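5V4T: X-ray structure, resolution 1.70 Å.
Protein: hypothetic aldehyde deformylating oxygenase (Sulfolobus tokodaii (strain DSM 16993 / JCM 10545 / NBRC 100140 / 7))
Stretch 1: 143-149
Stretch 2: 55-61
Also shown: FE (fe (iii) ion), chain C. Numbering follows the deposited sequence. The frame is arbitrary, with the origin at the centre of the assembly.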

# COMPACT_ATOMS: atom_id res chain seq x y z
N GLU A 143 -8.73 7.87 3.29
CA GLU A 143 -9.88 8.30 2.50
C GLU A 143 -9.69 8.11 1.01
O GLU A 143 -10.60 7.62 0.31
CB GLU A 143 -10.23 9.73 2.84
CG GLU A 143 -11.50 10.26 2.23
CD GLU A 143 -11.79 11.69 2.75
OE1 GLU A 143 -10.85 12.42 3.15
OE2 GLU A 143 -12.97 12.06 2.74
N ASP A 144 -8.51 8.53 0.53
CA ASP A 144 -8.18 8.38 -0.87
C ASP A 144 -8.21 6.91 -1.25
O ASP A 144 -8.75 6.56 -2.30
CB ASP A 144 -6.80 8.91 -1.19
CG ASP A 144 -6.70 10.44 -1.20
OD1 ASP A 144 -7.69 11.19 -1.00
OD2 ASP A 144 -5.51 10.88 -1.35
N GLU A 145 -7.63 6.06 -0.41
CA GLU A 145 -7.50 4.65 -0.76
C GLU A 145 -8.82 3.94 -0.87
O GLU A 145 -8.98 3.00 -1.69
CB GLU A 145 -6.54 3.91 0.18
CG GLU A 145 -5.08 4.35 -0.01
CD GLU A 145 -4.61 4.27 -1.45
OE1 GLU A 145 -4.95 3.27 -2.13
OE2 GLU A 145 -3.90 5.21 -1.91
N ALA A 146 -9.81 4.35 -0.08
CA ALA A 146 -11.14 3.82 -0.23
C ALA A 146 -11.71 4.05 -1.61
O ALA A 146 -12.31 3.16 -2.22
CB ALA A 146 -12.08 4.36 0.84
N ARG A 147 -11.47 5.22 -2.17
CA ARG A 147 -11.88 5.49 -3.55
C ARG A 147 -11.05 4.77 -4.55
O ARG A 147 -11.57 4.31 -5.59
CB ARG A 147 -11.83 6.98 -3.81
CG ARG A 147 -12.87 7.85 -3.13
CD ARG A 147 -12.86 9.28 -3.75
NE ARG A 147 -11.54 9.95 -3.74
CZ ARG A 147 -11.01 10.65 -2.73
NH1 ARG A 147 -11.64 10.78 -1.59
NH2 ARG A 147 -9.82 11.20 -2.85
N HIS A 148 -9.77 4.58 -4.26
CA HIS A 148 -8.90 3.80 -5.14
C HIS A 148 -9.41 2.36 -5.29
O HIS A 148 -9.49 1.80 -6.37
CB HIS A 148 -7.45 3.80 -4.71
CG HIS A 148 -6.81 5.17 -4.78
ND1 HIS A 148 -5.49 5.40 -4.50
CD2 HIS A 148 -7.36 6.38 -5.06
CE1 HIS A 148 -5.23 6.68 -4.66
NE2 HIS A 148 -6.35 7.30 -4.98
N VAL A 149 -9.73 1.75 -4.18
CA VAL A 149 -10.24 0.40 -4.21
C VAL A 149 -11.57 0.27 -4.94
O VAL A 149 -11.73 -0.64 -5.77
CB VAL A 149 -10.33 -0.13 -2.75
CG1 VAL A 149 -11.07 -1.47 -2.75
CG2 VAL A 149 -8.96 -0.28 -2.18
FE FE C . -3.79 4.13 -3.81
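Stretch 2 55-61: IEEIEHF

Stretch 2 is helical from I55 to F61, part of a longer helix, and it lies alongside the helix of stretch 1 in a roughly antiparallel sense. The N-to-C directions make an angle of 148°, with a signed crossing angle of -148°, and the axes come no closer than 11.1 Å. The backbones are nearest at D144 and E56, whose CA atoms are 7.4 Å apart. This wide spacing leaves room for long polar side chains and a ferric ion in place of close hydrophobic packing.

E143, at the start of stretch 1, is exposed and out of reach of the second helix. D144 points its CA-to-CB bond toward that helix, and its short carboxylate meets the imidazole of H60: NE2 of H60 donates to OD2 of D144 at 2.7 Å, almost linearly, with the acceptor near the plane of the ring. A water also lies between the helices here, its O 2.7 Å from D144 OD2 and 3.0 Å from E59 OE1, within hydrogen-bonding reach of both.

E145 sets off sideways, but its longer chain, with chi1 and chi2 both m, brings the carboxylate to the iron. E145 OE1 and E145 OE2 both bind FE, each at 2.2 Å. From stretch 2, E57 likewise starts sideways and reaches the metal through its OE2, 2.0 Å from FE. The cation thus draws together two acidic groups that would otherwise repel, E145 OE2 and E57 OE2 lying 3.6 Å apart. A water whose O is bound to FE at 2.1 Å donates to OE1 of E57 at 2.9 Å.

A146 is exposed and makes no contact. R147 extends its guanidinium to E56, where R147 NH2 forms a salt bridge and hydrogen bond with E56 OE2 at 2.9 Å; the same NH2 makes a weak hydrogen bond, within a salt bridge, to D144 OD1 at 2.8 Å. Its positive charge suits this place, because D144 OD1 and E56 OE2 are like-charged neighbours 4.0 Å apart.

H148, one turn on from D144, uses both ring nitrogens. H148 ND1 binds FE at 2.2 Å, while H148 NE2 donates to E56 OE1 at 2.7 Å, a hydrogen bond that helps to hold the ring of this metal ligand. Histidine suits this double role because its two nitrogens face different partners. Its ring is near parallel to that of H60, with planes at 20°, but the centroids of the H148 and H60 rings are 5.9 Å apart and the rings barely overlap. V149, buried, makes no contact with stretch 2.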

# COMPACT_ATOMS: atom_id res chain seq x y z
N ILE A 55 -2.48 11.11 -9.79
CA ILE A 55 -2.11 12.35 -9.06
C ILE A 55 -2.11 12.11 -7.55
O ILE A 55 -1.20 12.55 -6.86
CB ILE A 55 -3.03 13.50 -9.46
CG1 ILE A 55 -2.60 13.93 -10.88
CG2 ILE A 55 -2.93 14.65 -8.49
CD1 ILE A 55 -3.73 14.59 -11.58
N GLU A 56 -3.12 11.38 -7.05
CA GLU A 56 -3.21 11.09 -5.64
C GLU A 56 -2.06 10.23 -5.17
O GLU A 56 -1.51 10.45 -4.11
CB GLU A 56 -4.55 10.47 -5.24
CG GLU A 56 -5.66 11.49 -5.28
CD GLU A 56 -7.03 10.97 -5.17
OE1 GLU A 56 -7.29 9.78 -5.44
OE2 GLU A 56 -7.92 11.85 -4.93
N GLU A 57 -1.62 9.27 -5.98
CA GLU A 57 -0.48 8.47 -5.59
C GLU A 57 0.81 9.33 -5.49
O GLU A 57 1.64 9.12 -4.60
CB GLU A 57 -0.24 7.33 -6.53
CG GLU A 57 -1.38 6.35 -6.71
CD GLU A 57 -1.70 5.52 -5.45
OE1 GLU A 57 -0.77 5.34 -4.68
OE2 GLU A 57 -2.82 5.01 -5.34
N ILE A 58 0.99 10.27 -6.40
CA ILE A 58 2.07 11.21 -6.30
C ILE A 58 1.96 12.04 -5.06
O ILE A 58 2.94 12.27 -4.38
CB ILE A 58 2.15 12.14 -7.51
CG1 ILE A 58 2.44 11.27 -8.69
CG2 ILE A 58 3.23 13.15 -7.32
CD1 ILE A 58 2.28 11.96 -10.03
N GLU A 59 0.79 12.55 -4.77
CA GLU A 59 0.60 13.25 -3.50
C GLU A 59 0.97 12.46 -2.25
O GLU A 59 1.55 13.01 -1.27
CB GLU A 59 -0.86 13.70 -3.42
CG GLU A 59 -1.20 14.79 -4.37
CD GLU A 59 -2.60 15.23 -4.29
OE1 GLU A 59 -3.54 14.41 -4.05
OE2 GLU A 59 -2.78 16.46 -4.38
N HIS A 60 0.64 11.16 -2.27
CA HIS A 60 1.02 10.28 -1.14
C HIS A 60 2.54 10.19 -1.02
O HIS A 60 3.12 10.40 0.09
CB HIS A 60 0.39 8.92 -1.26
CG HIS A 60 -1.09 8.95 -1.30
ND1 HIS A 60 -1.81 7.80 -1.51
CD2 HIS A 60 -1.99 9.95 -1.18
CE1 HIS A 60 -3.10 8.10 -1.55
NE2 HIS A 60 -3.23 9.39 -1.33
N PHE A 61 3.22 10.00 -2.15
CA PHE A 61 4.70 9.98 -2.14
C PHE A 61 5.22 11.25 -1.61
O PHE A 61 6.15 11.25 -0.77
CB PHE A 61 5.22 9.86 -3.56
CG PHE A 61 5.32 8.48 -4.08
CD1 PHE A 61 4.72 7.37 -3.44
CD2 PHE A 61 5.96 8.29 -5.29
CE1 PHE A 61 4.81 6.12 -3.98
CE2 PHE A 61 6.05 7.03 -5.84
CZ PHE A 61 5.47 5.94 -5.18
O HOH W 1 -7.64 13.69 -2.99
O HOH W 2 -0.59 5.53 -1.41
O HOH W 3 -2.03 3.29 -3.12
O HOH W 4 -4.53 13.34 -1.48